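Local coordinates for protein nidogen (Mus musculus, PDB 1NPE) that forms a six-bladed YWTD beta-propeller of a basement-membrane glycoprotein and probably binds a laminin chain through one end of the propeller, at residues Lys28-Ile33 against Gly61-His66; Arg91-Thr96 against Glu104-Asp109; Tyr137-Asn142 against Asn170-Asp175; Gly207-Phe212 against Asp225-Ser230. All blocks are in the same frame, centred on the assembly; numbering follows the deposited sequence.

Contact 1. Residues Lys28-Ile33 against Gly61-His66. With CD (cadmium ion), chain E.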
loop_
_atom_site.group_PDB
_atom_site.type_symbol
_atom_site.label_atom_id
_atom_site.label_comp_id
_atom_site.label_asym_id
_atom_site.label_seq_id
_atom_site.Cartn_x
_atom_site.Cartn_y
_atom_site.Cartn_z
ATOM N N LYS A 28 4.304 1.134 24.099
ATOM C CA LYS A 28 4.241 2.587 24.170
ATOM C C LYS A 28 4.559 3.146 22.786
ATOM O O LYS A 28 5.184 2.472 21.960
ATOM C CB LYS A 28 5.246 3.122 25.204
ATOM C CG LYS A 28 6.715 2.886 24.834
ATOM C CD LYS A 28 7.667 3.207 25.991
ATOM C CE LYS A 28 9.124 2.966 25.577
ATOM N NZ LYS A 28 10.089 3.081 26.718
ATOM N N ALA A 29 4.119 4.375 22.536
ATOM C CA ALA A 29 4.361 5.022 21.256
ATOM C C ALA A 29 5.837 5.316 21.042
ATOM O O ALA A 29 6.531 5.786 21.946
ATOM C CB ALA A 29 3.556 6.304 21.155
ATOM N N PHE A 30 6.323 4.975 19.854
ATOM C CA PHE A 30 7.708 5.235 19.495
ATOM C C PHE A 30 7.796 6.670 18.991
ATOM O O PHE A 30 8.692 7.424 19.363
ATOM C CB PHE A 30 8.160 4.286 18.380
ATOM C CG PHE A 30 9.412 4.734 17.667
ATOM C CD1 PHE A 30 10.581 4.997 18.376
ATOM C CD2 PHE A 30 9.419 4.897 16.285
ATOM C CE1 PHE A 30 11.735 5.415 17.720
ATOM C CE2 PHE A 30 10.563 5.313 15.619
ATOM C CZ PHE A 30 11.727 5.575 16.335
ATOM N N LEU A 31 6.828 7.047 18.168
ATOM C CA LEU A 31 6.825 8.369 17.581
ATOM C C LEU A 31 5.426 8.776 17.171
ATOM O O LEU A 31 4.628 7.948 16.725
ATOM C CB LEU A 31 7.712 8.339 16.335
ATOM C CG LEU A 31 8.471 9.579 15.878
ATOM C CD1 LEU A 31 9.550 9.926 16.896
ATOM C CD2 LEU A 31 9.102 9.287 14.525
ATOM N N HIS A 32 5.127 10.057 17.351
ATOM C CA HIS A 32 3.846 10.612 16.952
ATOM C C HIS A 32 4.080 11.590 15.802
ATOM O O HIS A 32 4.837 12.558 15.941
ATOM C CB HIS A 32 3.180 11.365 18.110
ATOM C CG HIS A 32 2.356 10.499 19.005
ATOM N ND1 HIS A 32 2.690 10.257 20.320
ATOM C CD2 HIS A 32 1.193 9.842 18.786
ATOM C CE1 HIS A 32 1.769 9.491 20.874
ATOM N NE2 HIS A 32 0.849 9.224 19.964
ATOM N N ILE A 33 3.477 11.301 14.654
ATOM C CA ILE A 33 3.570 12.176 13.489
ATOM C C ILE A 33 2.109 12.326 13.070
ATOM O O ILE A 33 1.666 11.736 12.081
ATOM C CB ILE A 33 4.404 11.562 12.329
ATOM C CG1 ILE A 33 5.693 10.921 12.846
ATOM C CG2 ILE A 33 4.806 12.655 11.367
ATOM C CD1 ILE A 33 5.563 9.439 13.127
ATOM N N GLY A 61 10.681 8.836 5.529
ATOM C CA GLY A 61 11.456 9.423 6.606
ATOM C C GLY A 61 12.187 8.439 7.496
ATOM O O GLY A 61 12.100 7.220 7.313
ATOM N N ARG A 62 12.913 8.979 8.469
ATOM C CA ARG A 62 13.678 8.161 9.400
ATOM C C ARG A 62 13.935 8.868 10.723
ATOM O O ARG A 62 13.938 10.099 10.799
ATOM C CB ARG A 62 15.011 7.741 8.778
ATOM C CG ARG A 62 15.931 8.899 8.425
ATOM C CD ARG A 62 17.285 8.397 7.954
ATOM N NE ARG A 62 18.188 9.500 7.657
ATOM C CZ ARG A 62 19.459 9.358 7.295
ATOM N NH1 ARG A 62 19.998 8.150 7.179
ATOM N NH2 ARG A 62 20.191 10.432 7.052
ATOM N N ALA A 63 14.185 8.068 11.754
ATOM C CA ALA A 63 14.458 8.569 13.094
ATOM C C ALA A 63 15.194 7.495 13.879
ATOM O O ALA A 63 14.922 6.305 13.712
ATOM C CB ALA A 63 13.153 8.921 13.795
ATOM N N SER A 64 16.151 7.910 14.705
ATOM C CA SER A 64 16.904 6.970 15.533
ATOM C C SER A 64 15.946 6.318 16.524
ATOM O O SER A 64 14.974 6.943 16.964
ATOM C CB SER A 64 18.010 7.692 16.312
ATOM O OG SER A 64 19.000 8.218 15.446
ATOM N N LEU A 65 16.204 5.056 16.852
ATOM C CA LEU A 65 15.362 4.332 17.797
ATOM C C LEU A 65 15.496 4.949 19.183
ATOM O O LEU A 65 14.520 5.046 19.928
ATOM C CB LEU A 65 15.758 2.852 17.852
ATOM C CG LEU A 65 14.862 1.948 18.711
ATOM C CD1 LEU A 65 13.477 1.855 18.084
ATOM C CD2 LEU A 65 15.482 0.563 18.856
ATOM N N HIS A 66 16.708 5.391 19.506
ATOM C CA HIS A 66 17.004 5.992 20.801
ATOM C C HIS A 66 16.828 7.511 20.781
ATOM O O HIS A 66 17.749 8.250 20.416
ATOM C CB HIS A 66 18.431 5.627 21.232
ATOM C CG HIS A 66 18.711 4.154 21.217
ATOM N ND1 HIS A 66 18.006 3.251 21.988
ATOM C CD2 HIS A 66 19.614 3.424 20.519
ATOM C CE1 HIS A 66 18.464 2.033 21.765
ATOM N NE2 HIS A 66 19.440 2.109 20.878
HETATM CD CD CD E . 4.197 12.014 21.286
HETATM O O HOH W 1 6.087 12.546 19.419
#
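Phe30 holds CG anti to its backbone N (chi1 163°), and Leu65 holds its own CG anti likewise (chi1 -174°). From there the Phe30 ring meets the end of strand 59-64 and the turn after it edge first. Its CZ comes within 3.6 Å of Ser64 O, which lies in the ring plane, and its CE1 lies 3.6 Å from Leu65 O. Leu65 sets out away from residues 28-33, but its CD1 comes back to 4.0 Å from Phe30 CE1. Beside the ring, Leu31 CD2 touches Ala63 CB at 4.1 Å. No hydrogen bond links the two segments. The contact joins two neighbouring blades of the beta-propeller, strand 28-33 of one and strand 59-64 of the next. A classic beta bulge has Phe30 and Leu31 both facing Ile12. Trp52 of strand 49-54 packs on both Leu31 and Ala63. Next to Leu31, His32 ND1 binds a cadmium ion at 2.5 Å, together with a water and an acidic side chain of a neighbouring protein chain.

Contact 2. Residues Arg91-Thr96 against Glu104-Asp109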
loop_
_atom_site.group_PDB
_atom_site.type_symbol
_atom_site.label_atom_id
_atom_site.label_comp_id
_atom_site.label_asym_id
_atom_site.label_seq_id
_atom_site.Cartn_x
_atom_site.Cartn_y
_atom_site.Cartn_z
ATOM N N ARG A 91 24.475 0.526 2.519
ATOM C CA ARG A 91 23.906 1.794 2.993
ATOM C C ARG A 91 22.864 2.397 2.044
ATOM O O ARG A 91 22.956 3.571 1.684
ATOM C CB ARG A 91 25.019 2.826 3.240
ATOM C CG ARG A 91 26.109 2.413 4.222
ATOM C CD ARG A 91 25.685 2.609 5.673
ATOM N NE ARG A 91 24.874 1.503 6.165
ATOM C CZ ARG A 91 24.085 1.563 7.233
ATOM N NH1 ARG A 91 23.978 2.682 7.945
ATOM N NH2 ARG A 91 23.409 0.487 7.598
ATOM N N THR A 92 21.881 1.600 1.629
ATOM C CA THR A 92 20.841 2.100 0.731
ATOM C C THR A 92 19.440 1.632 1.114
ATOM O O THR A 92 19.276 0.691 1.885
ATOM C CB THR A 92 21.106 1.693 -0.737
ATOM O OG1 THR A 92 21.218 0.268 -0.835
ATOM C CG2 THR A 92 22.369 2.342 -1.255
ATOM N N ILE A 93 18.434 2.317 0.582
ATOM C CA ILE A 93 17.040 1.975 0.828
ATOM C C ILE A 93 16.376 1.564 -0.490
ATOM O O ILE A 93 16.865 1.899 -1.575
ATOM C CB ILE A 93 16.249 3.165 1.432
ATOM C CG1 ILE A 93 16.165 4.326 0.439
ATOM C CG2 ILE A 93 16.917 3.655 2.700
ATOM C CD1 ILE A 93 15.251 5.447 0.899
ATOM N N PHE A 94 15.291 0.803 -0.384
ATOM C CA PHE A 94 14.517 0.347 -1.535
ATOM C C PHE A 94 13.057 0.567 -1.159
ATOM O O PHE A 94 12.699 0.425 0.009
ATOM C CB PHE A 94 14.695 -1.158 -1.780
ATOM C CG PHE A 94 16.079 -1.569 -2.202
ATOM C CD1 PHE A 94 16.355 -1.855 -3.536
ATOM C CD2 PHE A 94 17.089 -1.743 -1.258
ATOM C CE1 PHE A 94 17.620 -2.317 -3.925
ATOM C CE2 PHE A 94 18.352 -2.204 -1.635
ATOM C CZ PHE A 94 18.616 -2.493 -2.974
ATOM N N TRP A 95 12.208 0.901 -2.128
ATOM C CA TRP A 95 10.797 1.070 -1.804
ATOM C C TRP A 95 9.873 0.827 -2.984
ATOM O O TRP A 95 10.291 0.882 -4.142
ATOM C CB TRP A 95 10.517 2.446 -1.170
ATOM C CG TRP A 95 10.498 3.609 -2.123
ATOM C CD1 TRP A 95 9.408 4.116 -2.775
ATOM C CD2 TRP A 95 11.598 4.457 -2.463
ATOM N NE1 TRP A 95 9.761 5.234 -3.490
ATOM C CE2 TRP A 95 11.099 5.467 -3.315
ATOM C CE3 TRP A 95 12.958 4.468 -2.124
ATOM C CZ2 TRP A 95 11.911 6.484 -3.834
ATOM C CZ3 TRP A 95 13.768 5.480 -2.642
ATOM C CH2 TRP A 95 13.238 6.474 -3.486
ATOM N N THR A 96 8.623 0.512 -2.671
ATOM C CA THR A 96 7.613 0.282 -3.685
ATOM C C THR A 96 6.724 1.512 -3.762
ATOM O O THR A 96 6.503 2.194 -2.762
ATOM C CB THR A 96 6.730 -0.933 -3.337
ATOM O OG1 THR A 96 6.130 -0.735 -2.046
ATOM C CG2 THR A 96 7.566 -2.207 -3.324
ATOM N N GLU A 104 12.187 1.966 -6.401
ATOM C CA GLU A 104 13.366 2.809 -6.444
ATOM C C GLU A 104 14.368 2.438 -5.363
ATOM O O GLU A 104 14.042 1.766 -4.384
ATOM C CB GLU A 104 12.976 4.281 -6.304
ATOM C CG GLU A 104 11.976 4.768 -7.356
ATOM C CD GLU A 104 11.912 6.278 -7.430
ATOM O OE1 GLU A 104 12.977 6.907 -7.549
ATOM O OE2 GLU A 104 10.805 6.841 -7.366
ATOM N N VAL A 105 15.605 2.847 -5.581
ATOM C CA VAL A 105 16.673 2.601 -4.638
ATOM C C VAL A 105 17.376 3.945 -4.467
ATOM O O VAL A 105 17.379 4.766 -5.389
ATOM C CB VAL A 105 17.639 1.501 -5.157
ATOM C CG1 VAL A 105 18.233 1.886 -6.515
ATOM C CG2 VAL A 105 18.734 1.239 -4.139
ATOM N N ALA A 106 17.879 4.208 -3.265
ATOM C CA ALA A 106 18.570 5.467 -2.981
ATOM C C ALA A 106 19.460 5.330 -1.752
ATOM O O ALA A 106 19.386 4.333 -1.038
ATOM C CB ALA A 106 17.549 6.587 -2.765
ATOM N N LYS A 107 20.311 6.326 -1.518
ATOM C CA LYS A 107 21.195 6.320 -0.355
ATOM C C LYS A 107 20.359 6.481 0.912
ATOM O O LYS A 107 19.217 6.935 0.845
ATOM C CB LYS A 107 22.206 7.463 -0.448
ATOM C CG LYS A 107 23.231 7.286 -1.553
ATOM C CD LYS A 107 24.169 8.482 -1.650
ATOM C CE LYS A 107 25.007 8.668 -0.396
ATOM N NZ LYS A 107 26.047 9.720 -0.597
ATOM N N MET A 108 20.929 6.125 2.060
ATOM C CA MET A 108 20.219 6.234 3.336
ATOM C C MET A 108 19.615 7.625 3.560
ATOM O O MET A 108 18.531 7.743 4.129
ATOM C CB MET A 108 21.148 5.905 4.505
ATOM C CG MET A 108 21.787 4.534 4.464
ATOM S SD MET A 108 20.631 3.202 4.714
ATOM C CE MET A 108 21.087 2.636 6.290
ATOM N N ASP A 109 20.319 8.673 3.131
ATOM C CA ASP A 109 19.820 10.039 3.299
ATOM C C ASP A 109 18.846 10.485 2.202
ATOM O O ASP A 109 18.465 11.654 2.137
ATOM C CB ASP A 109 20.974 11.050 3.448
ATOM C CG ASP A 109 21.890 11.117 2.219
ATOM O OD1 ASP A 109 21.541 10.582 1.139
ATOM O OD2 ASP A 109 22.971 11.734 2.344
HETATM O O HOH W 2 23.995 5.997 2.050
HETATM O O HOH W 3 8.706 6.533 -5.825
#
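Trp95 and Glu104 form the tight end of this antiparallel pairing. Both side chains lie on one face of the sheet. Glu104 CB sits over one face of the indole, 3.6 Å from the centroid of the six-membered ring, while Ala106 CB meets the ring edge at Trp95 CZ3, in plane. A water links Trp95 NE1 to Glu104 OE2, which also pairs with Arg102 and Arg113. On the other face, Val105 CG2 lies over the Phe94 ring, 3.9 Å from its centroid. Two pairs of backbone bonds hold the strands, and the Ile93 N to Ala106 O bond is short and straight at 2.8 Å and 167°. Toward Arg91 the backbone pairing loosens. Met108 N reaches Arg91 O at 3.3 Å, from well above the carbonyl plane, and a water bridges the same two atoms. The Met108 side chain is still well packed, with CE over one face of the Arg91 guanidinium, 3.3 Å from Arg91 CZ. A salt bridge to Asp44 holds that guanidinium from the preceding blade. The solvent side belongs to exposed Lys107, beside Thr92. The paired strands 92-97 and 102-107 are a beta hairpin, the two middle strands of a four-stranded propeller blade.

Contact 3. Residues Tyr137-Asn142 against Asn170-Asp175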
loop_
_atom_site.group_PDB
_atom_site.type_symbol
_atom_site.label_atom_id
_atom_site.label_comp_id
_atom_site.label_asym_id
_atom_site.label_seq_id
_atom_site.Cartn_x
_atom_site.Cartn_y
_atom_site.Cartn_z
ATOM N N TYR A 137 13.279 -8.997 -2.799
ATOM C CA TYR A 137 12.001 -9.694 -2.977
ATOM C C TYR A 137 10.822 -8.731 -2.773
ATOM O O TYR A 137 10.849 -7.886 -1.877
ATOM C CB TYR A 137 11.863 -10.836 -1.957
ATOM C CG TYR A 137 13.024 -11.817 -1.912
ATOM C CD1 TYR A 137 14.080 -11.639 -1.016
ATOM C CD2 TYR A 137 13.052 -12.936 -2.748
ATOM C CE1 TYR A 137 15.133 -12.552 -0.952
ATOM C CE2 TYR A 137 14.095 -13.850 -2.694
ATOM C CZ TYR A 137 15.134 -13.653 -1.795
ATOM O OH TYR A 137 16.178 -14.553 -1.752
ATOM N N TRP A 138 9.767 -8.880 -3.566
ATOM C CA TRP A 138 8.604 -8.008 -3.403
ATOM C C TRP A 138 7.305 -8.652 -3.840
ATOM O O TRP A 138 7.311 -9.674 -4.532
ATOM C CB TRP A 138 8.798 -6.688 -4.154
ATOM C CG TRP A 138 8.827 -6.810 -5.654
ATOM C CD1 TRP A 138 7.761 -6.707 -6.510
ATOM C CD2 TRP A 138 9.987 -6.982 -6.476
ATOM N NE1 TRP A 138 8.191 -6.794 -7.811
ATOM C CE2 TRP A 138 9.552 -6.960 -7.820
ATOM C CE3 TRP A 138 11.353 -7.142 -6.210
ATOM C CZ2 TRP A 138 10.440 -7.092 -8.901
ATOM C CZ3 TRP A 138 12.233 -7.275 -7.281
ATOM C CH2 TRP A 138 11.772 -7.248 -8.610
ATOM N N THR A 139 6.193 -8.065 -3.400
ATOM C CA THR A 139 4.870 -8.554 -3.776
ATOM C C THR A 139 4.193 -7.493 -4.629
ATOM O O THR A 139 4.523 -6.307 -4.546
ATOM C CB THR A 139 3.946 -8.813 -2.559
ATOM O OG1 THR A 139 3.527 -7.566 -1.992
ATOM C CG2 THR A 139 4.652 -9.630 -1.503
ATOM N N ASP A 140 3.279 -7.937 -5.479
ATOM C CA ASP A 140 2.502 -7.043 -6.327
ATOM C C ASP A 140 1.113 -7.651 -6.250
ATOM O O ASP A 140 0.862 -8.714 -6.810
ATOM C CB ASP A 140 3.021 -7.042 -7.772
ATOM C CG ASP A 140 2.296 -6.026 -8.669
ATOM O OD1 ASP A 140 1.122 -5.693 -8.412
ATOM O OD2 ASP A 140 2.897 -5.567 -9.657
ATOM N N TRP A 141 0.215 -6.990 -5.530
ATOM C CA TRP A 141 -1.130 -7.527 -5.377
ATOM C C TRP A 141 -2.086 -7.315 -6.543
ATOM O O TRP A 141 -3.300 -7.440 -6.375
ATOM C CB TRP A 141 -1.748 -7.115 -4.032
ATOM C CG TRP A 141 -1.864 -5.658 -3.811
ATOM C CD1 TRP A 141 -0.941 -4.845 -3.226
ATOM C CD2 TRP A 141 -3.000 -4.839 -4.100
ATOM N NE1 TRP A 141 -1.434 -3.568 -3.121
ATOM C CE2 TRP A 141 -2.699 -3.535 -3.646
ATOM C CE3 TRP A 141 -4.249 -5.081 -4.691
ATOM C CZ2 TRP A 141 -3.602 -2.468 -3.765
ATOM C CZ3 TRP A 141 -5.155 -4.017 -4.814
ATOM C CH2 TRP A 141 -4.823 -2.729 -4.350
ATOM N N ASN A 142 -1.519 -7.029 -7.717
ATOM C CA ASN A 142 -2.242 -6.853 -8.995
ATOM C C ASN A 142 -3.441 -7.805 -9.000
ATOM O O ASN A 142 -3.268 -9.018 -9.094
ATOM C CB ASN A 142 -1.279 -7.235 -10.138
ATOM C CG ASN A 142 -1.861 -7.025 -11.545
ATOM O OD1 ASN A 142 -1.105 -6.871 -12.503
ATOM N ND2 ASN A 142 -3.180 -7.042 -11.675
ATOM N N ASN A 170 0.001 -9.069 0.346
ATOM C CA ASN A 170 0.278 -7.738 0.865
ATOM C C ASN A 170 1.658 -7.488 1.453
ATOM O O ASN A 170 2.187 -6.391 1.347
ATOM C CB ASN A 170 -0.810 -7.333 1.857
ATOM C CG ASN A 170 -2.122 -6.995 1.169
ATOM O OD1 ASN A 170 -2.135 -6.461 0.052
ATOM N ND2 ASN A 170 -3.231 -7.291 1.833
ATOM N N GLY A 171 2.228 -8.493 2.097
ATOM C CA GLY A 171 3.543 -8.324 2.673
ATOM C C GLY A 171 4.337 -9.610 2.643
ATOM O O GLY A 171 3.777 -10.697 2.496
ATOM N N LEU A 172 5.655 -9.483 2.692
ATOM C CA LEU A 172 6.505 -10.664 2.716
ATOM C C LEU A 172 7.697 -10.448 3.630
ATOM O O LEU A 172 7.992 -9.320 4.042
ATOM C CB LEU A 172 6.936 -11.092 1.310
ATOM C CG LEU A 172 8.104 -10.438 0.585
ATOM C CD1 LEU A 172 8.097 -10.959 -0.833
ATOM C CD2 LEU A 172 7.978 -8.923 0.596
ATOM N N THR A 173 8.374 -11.529 3.965
ATOM C CA THR A 173 9.513 -11.417 4.855
ATOM C C THR A 173 10.497 -12.529 4.543
ATOM O O THR A 173 10.114 -13.567 4.007
ATOM C CB THR A 173 9.047 -11.458 6.346
ATOM O OG1 THR A 173 10.162 -11.200 7.206
ATOM C CG2 THR A 173 8.409 -12.803 6.697
ATOM N N PHE A 174 11.770 -12.289 4.812
ATOM C CA PHE A 174 12.785 -13.292 4.536
ATOM C C PHE A 174 13.621 -13.612 5.759
ATOM O O PHE A 174 14.112 -12.711 6.435
ATOM C CB PHE A 174 13.703 -12.838 3.396
ATOM C CG PHE A 174 14.667 -13.900 2.934
ATOM C CD1 PHE A 174 14.271 -14.863 2.010
ATOM C CD2 PHE A 174 15.972 -13.937 3.420
ATOM C CE1 PHE A 174 15.162 -15.850 1.576
ATOM C CE2 PHE A 174 16.865 -14.916 2.993
ATOM C CZ PHE A 174 16.462 -15.875 2.069
ATOM N N ASP A 175 13.776 -14.904 6.034
ATOM C CA ASP A 175 14.570 -15.368 7.166
ATOM C C ASP A 175 15.829 -16.033 6.618
ATOM O O ASP A 175 15.771 -17.126 6.048
ATOM C CB ASP A 175 13.770 -16.358 8.015
ATOM C CG ASP A 175 14.475 -16.710 9.308
ATOM O OD1 ASP A 175 15.155 -17.756 9.358
ATOM O OD2 ASP A 175 14.355 -15.929 10.273
#
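Strands 137-140 and 170-175 run nearly antiparallel, at 164°, but their axes stay 6.6 Å apart and no hydrogen bond joins them; they belong to successive blades. Side chains fill the gap. Thr139 and Leu172 slide past each other in opposite directions, with Thr139 CG2 3.8 Å from Leu172 CD1. That same methyl, Leu172 CD1, lies 3.9 Å from Tyr137 CB. Next along, the Tyr137 and Phe174 rings are almost parallel, at 13°, yet slid so far that they barely overlap. Tyr137 CE1 lies over one face of the Phe174 ring, toward its rim, and Tyr137 OH approaches Phe174 CE1 at 3.7 Å. At the other end, Asn170 OD1 lies over one face of the Trp141 indole, 3.8 Å from Trp141 CD1. The amide stands steeply to the ring. OD1 accepts a hydrogen bond from Arg125 and bonds to a polar side chain of a neighbouring protein chain. Thr139 OG1 is bonded to Pro169 O and Gly126 N. Where the strand gives way to the loop, Asp140 OD1 accepts from Asn142 N at 3.0 Å, an Asx turn. Apolar packing thus fills the middle of the interface. At its polar end Asn170 and Thr139 are satisfied by Arg125, Pro169 and Gly126, and the bonds to Arg125 and Pro169 cross between the blades.

Contact 4. Residues Gly207-Phe212 against Asp225-Ser230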
loop_
_atom_site.group_PDB
_atom_site.type_symbol
_atom_site.label_atom_id
_atom_site.label_comp_id
_atom_site.label_asym_id
_atom_site.label_seq_id
_atom_site.Cartn_x
_atom_site.Cartn_y
_atom_site.Cartn_z
ATOM N N GLY A 207 -6.261 -19.713 7.704
ATOM C CA GLY A 207 -7.014 -18.969 8.699
ATOM C C GLY A 207 -6.679 -17.508 8.927
ATOM O O GLY A 207 -7.167 -16.926 9.902
ATOM N N LEU A 208 -5.858 -16.905 8.070
ATOM C CA LEU A 208 -5.520 -15.493 8.245
ATOM C C LEU A 208 -6.646 -14.619 7.687
ATOM O O LEU A 208 -6.952 -14.664 6.496
ATOM C CB LEU A 208 -4.167 -15.152 7.603
ATOM C CG LEU A 208 -2.901 -15.695 8.288
ATOM C CD1 LEU A 208 -2.803 -17.212 8.133
ATOM C CD2 LEU A 208 -1.662 -15.022 7.697
ATOM N N GLN A 209 -7.263 -13.835 8.566
ATOM C CA GLN A 209 -8.390 -12.974 8.208
ATOM C C GLN A 209 -8.128 -11.906 7.140
ATOM O O GLN A 209 -8.708 -11.959 6.058
ATOM C CB GLN A 209 -8.974 -12.346 9.474
ATOM C CG GLN A 209 -9.325 -13.369 10.549
ATOM C CD GLN A 209 -10.818 -13.464 10.807
ATOM O OE1 GLN A 209 -11.562 -14.063 10.027
ATOM N NE2 GLN A 209 -11.265 -12.875 11.909
ATOM N N TYR A 210 -7.295 -10.918 7.447
ATOM C CA TYR A 210 -6.975 -9.875 6.478
ATOM C C TYR A 210 -5.620 -9.276 6.780
ATOM O O TYR A 210 -5.510 -8.133 7.231
ATOM C CB TYR A 210 -8.043 -8.769 6.431
ATOM C CG TYR A 210 -8.083 -8.088 5.075
ATOM C CD1 TYR A 210 -9.029 -8.458 4.117
ATOM C CD2 TYR A 210 -7.120 -7.144 4.715
ATOM C CE1 TYR A 210 -9.009 -7.914 2.834
ATOM C CE2 TYR A 210 -7.092 -6.595 3.435
ATOM C CZ TYR A 210 -8.033 -6.988 2.501
ATOM O OH TYR A 210 -7.983 -6.485 1.233
ATOM N N PRO A 211 -4.558 -10.043 6.510
ATOM C CA PRO A 211 -3.172 -9.638 6.739
ATOM C C PRO A 211 -2.764 -8.487 5.839
ATOM O O PRO A 211 -3.125 -8.462 4.662
ATOM C CB PRO A 211 -2.374 -10.881 6.335
ATOM C CG PRO A 211 -3.348 -11.979 6.298
ATOM C CD PRO A 211 -4.615 -11.352 5.843
ATOM N N PHE A 212 -2.000 -7.552 6.393
ATOM C CA PHE A 212 -1.495 -6.432 5.617
ATOM C C PHE A 212 0.028 -6.479 5.488
ATOM O O PHE A 212 0.569 -6.291 4.399
ATOM C CB PHE A 212 -1.892 -5.084 6.215
ATOM C CG PHE A 212 -1.299 -3.927 5.476
ATOM C CD1 PHE A 212 -1.886 -3.471 4.297
ATOM C CD2 PHE A 212 -0.095 -3.352 5.894
ATOM C CE1 PHE A 212 -1.283 -2.472 3.542
ATOM C CE2 PHE A 212 0.511 -2.355 5.146
ATOM C CZ PHE A 212 -0.083 -1.914 3.964
ATOM N N ASP A 225 -3.225 -7.277 11.033
ATOM C CA ASP A 225 -4.492 -7.670 10.435
ATOM C C ASP A 225 -5.519 -6.546 10.489
ATOM O O ASP A 225 -5.741 -5.938 11.535
ATOM C CB ASP A 225 -5.016 -8.928 11.140
ATOM C CG ASP A 225 -6.191 -9.570 10.417
ATOM O OD1 ASP A 225 -7.308 -9.043 10.513
ATOM O OD2 ASP A 225 -6.009 -10.623 9.776
ATOM N N TRP A 226 -6.132 -6.280 9.340
ATOM C CA TRP A 226 -7.145 -5.232 9.186
ATOM C C TRP A 226 -8.535 -5.613 9.721
ATOM O O TRP A 226 -9.334 -4.746 10.085
ATOM C CB TRP A 226 -7.271 -4.864 7.707
ATOM C CG TRP A 226 -6.190 -3.963 7.189
ATOM C CD1 TRP A 226 -5.088 -3.510 7.864
ATOM C CD2 TRP A 226 -6.135 -3.368 5.890
ATOM N NE1 TRP A 226 -4.356 -2.671 7.064
ATOM C CE2 TRP A 226 -4.976 -2.566 5.847
ATOM C CE3 TRP A 226 -6.953 -3.439 4.754
ATOM C CZ2 TRP A 226 -4.615 -1.838 4.714
ATOM C CZ3 TRP A 226 -6.593 -2.718 3.629
ATOM C CH2 TRP A 226 -5.431 -1.927 3.618
ATOM N N LYS A 227 -8.838 -6.904 9.700
ATOM C CA LYS A 227 -10.122 -7.403 10.175
ATOM C C LYS A 227 -10.173 -7.418 11.702
ATOM O O LYS A 227 -11.103 -6.879 12.304
ATOM C CB LYS A 227 -10.355 -8.811 9.610
ATOM C CG LYS A 227 -11.473 -9.619 10.256
ATOM C CD LYS A 227 -12.857 -9.151 9.843
ATOM C CE LYS A 227 -13.926 -10.050 10.465
ATOM N NZ LYS A 227 -15.310 -9.550 10.224
ATOM N N THR A 228 -9.137 -7.980 12.321
ATOM C CA THR A 228 -9.066 -8.101 13.775
ATOM C C THR A 228 -8.432 -6.917 14.500
ATOM O O THR A 228 -8.495 -6.838 15.727
ATOM C CB THR A 228 -8.283 -9.366 14.182
ATOM O OG1 THR A 228 -6.910 -9.219 13.803
ATOM C CG2 THR A 228 -8.863 -10.606 13.509
ATOM N N ASN A 229 -7.823 -6.004 13.749
ATOM C CA ASN A 229 -7.153 -4.844 14.333
ATOM C C ASN A 229 -6.143 -5.273 15.388
ATOM O O ASN A 229 -6.153 -4.775 16.509
ATOM C CB ASN A 229 -8.166 -3.869 14.935
ATOM C CG ASN A 229 -8.807 -2.983 13.890
ATOM O OD1 ASN A 229 -8.116 -2.303 13.129
ATOM N ND2 ASN A 229 -10.133 -2.988 13.839
ATOM N N SER A 230 -5.282 -6.217 15.032
ATOM C CA SER A 230 -4.284 -6.693 15.972
ATOM C C SER A 230 -3.019 -7.211 15.306
ATOM O O SER A 230 -2.973 -7.413 14.090
ATOM C CB SER A 230 -4.875 -7.801 16.841
ATOM O OG SER A 230 -4.977 -9.018 16.117
HETATM O O HOH W 4 -5.976 -13.221 10.794
#
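Asp225 OD2 accepts a straight bond from Tyr210 N, at 2.7 Å and 170°, on its syn side but well out of the carboxylate plane. With CG anti to the backbone N (chi1 -169°), the carboxylate is carried toward Tyr210 N. A water also donates to OD2 and accepts from Gln209 N. The other oxygen, Asp225 OD1, takes Thr228 N at 2.8 Å, three residues on, an Asx motif; Lys227 N bonds to it more weakly. Trp226 N returns a bond to Tyr210 O at 2.9 Å. Beyond this backbone link, the Tyr210 and Phe212 rings both lie on one side of the Trp226 indole. Tyr210 is nearly parallel to it but slid aside toward the six-membered ring, with Tyr210 CE2 3.4 Å from Trp226 CE3. Phe212 is offset toward the five-membered ring and CZ2, and its CB lies 4.0 Å from the five-membered ring centroid. At the exposed margin Gln209 NE2 touches Lys227 CG and Thr228 CG2. The aromatic cluster meets a neighbouring protein chain: Tyr210 OH bonds to a polar side chain there, and Trp226 packs on its backbone. The contact lies where strand 211-217 begins and strand 220-225 ends, and His189 ND1 hydrogen-bonds Gln209 O.

Contact 3 is buried nearest the centre of the propeller and contact 2 is buried within one blade, whereas contacts 1 and 4 are only partly buried. Contacts 2 and 4 each join parts of a single blade and use backbone bonds. Contacts 1 and 3 join successive blades, have no hydrogen bond between their segments and rest on packing, mostly apolar. Hairpin pairing marks contact 2, and a carboxylate-held turn marks contact 4. Contacts 3 and 4 touch through Asn170, whose ND2 probably bonds to Pro211 O. Both meet a neighbouring protein chain, as does His32 of contact 1, through the cadmium ion. Contacts 1 and 2 touch where Arg62 packs on Met108 and Asp109.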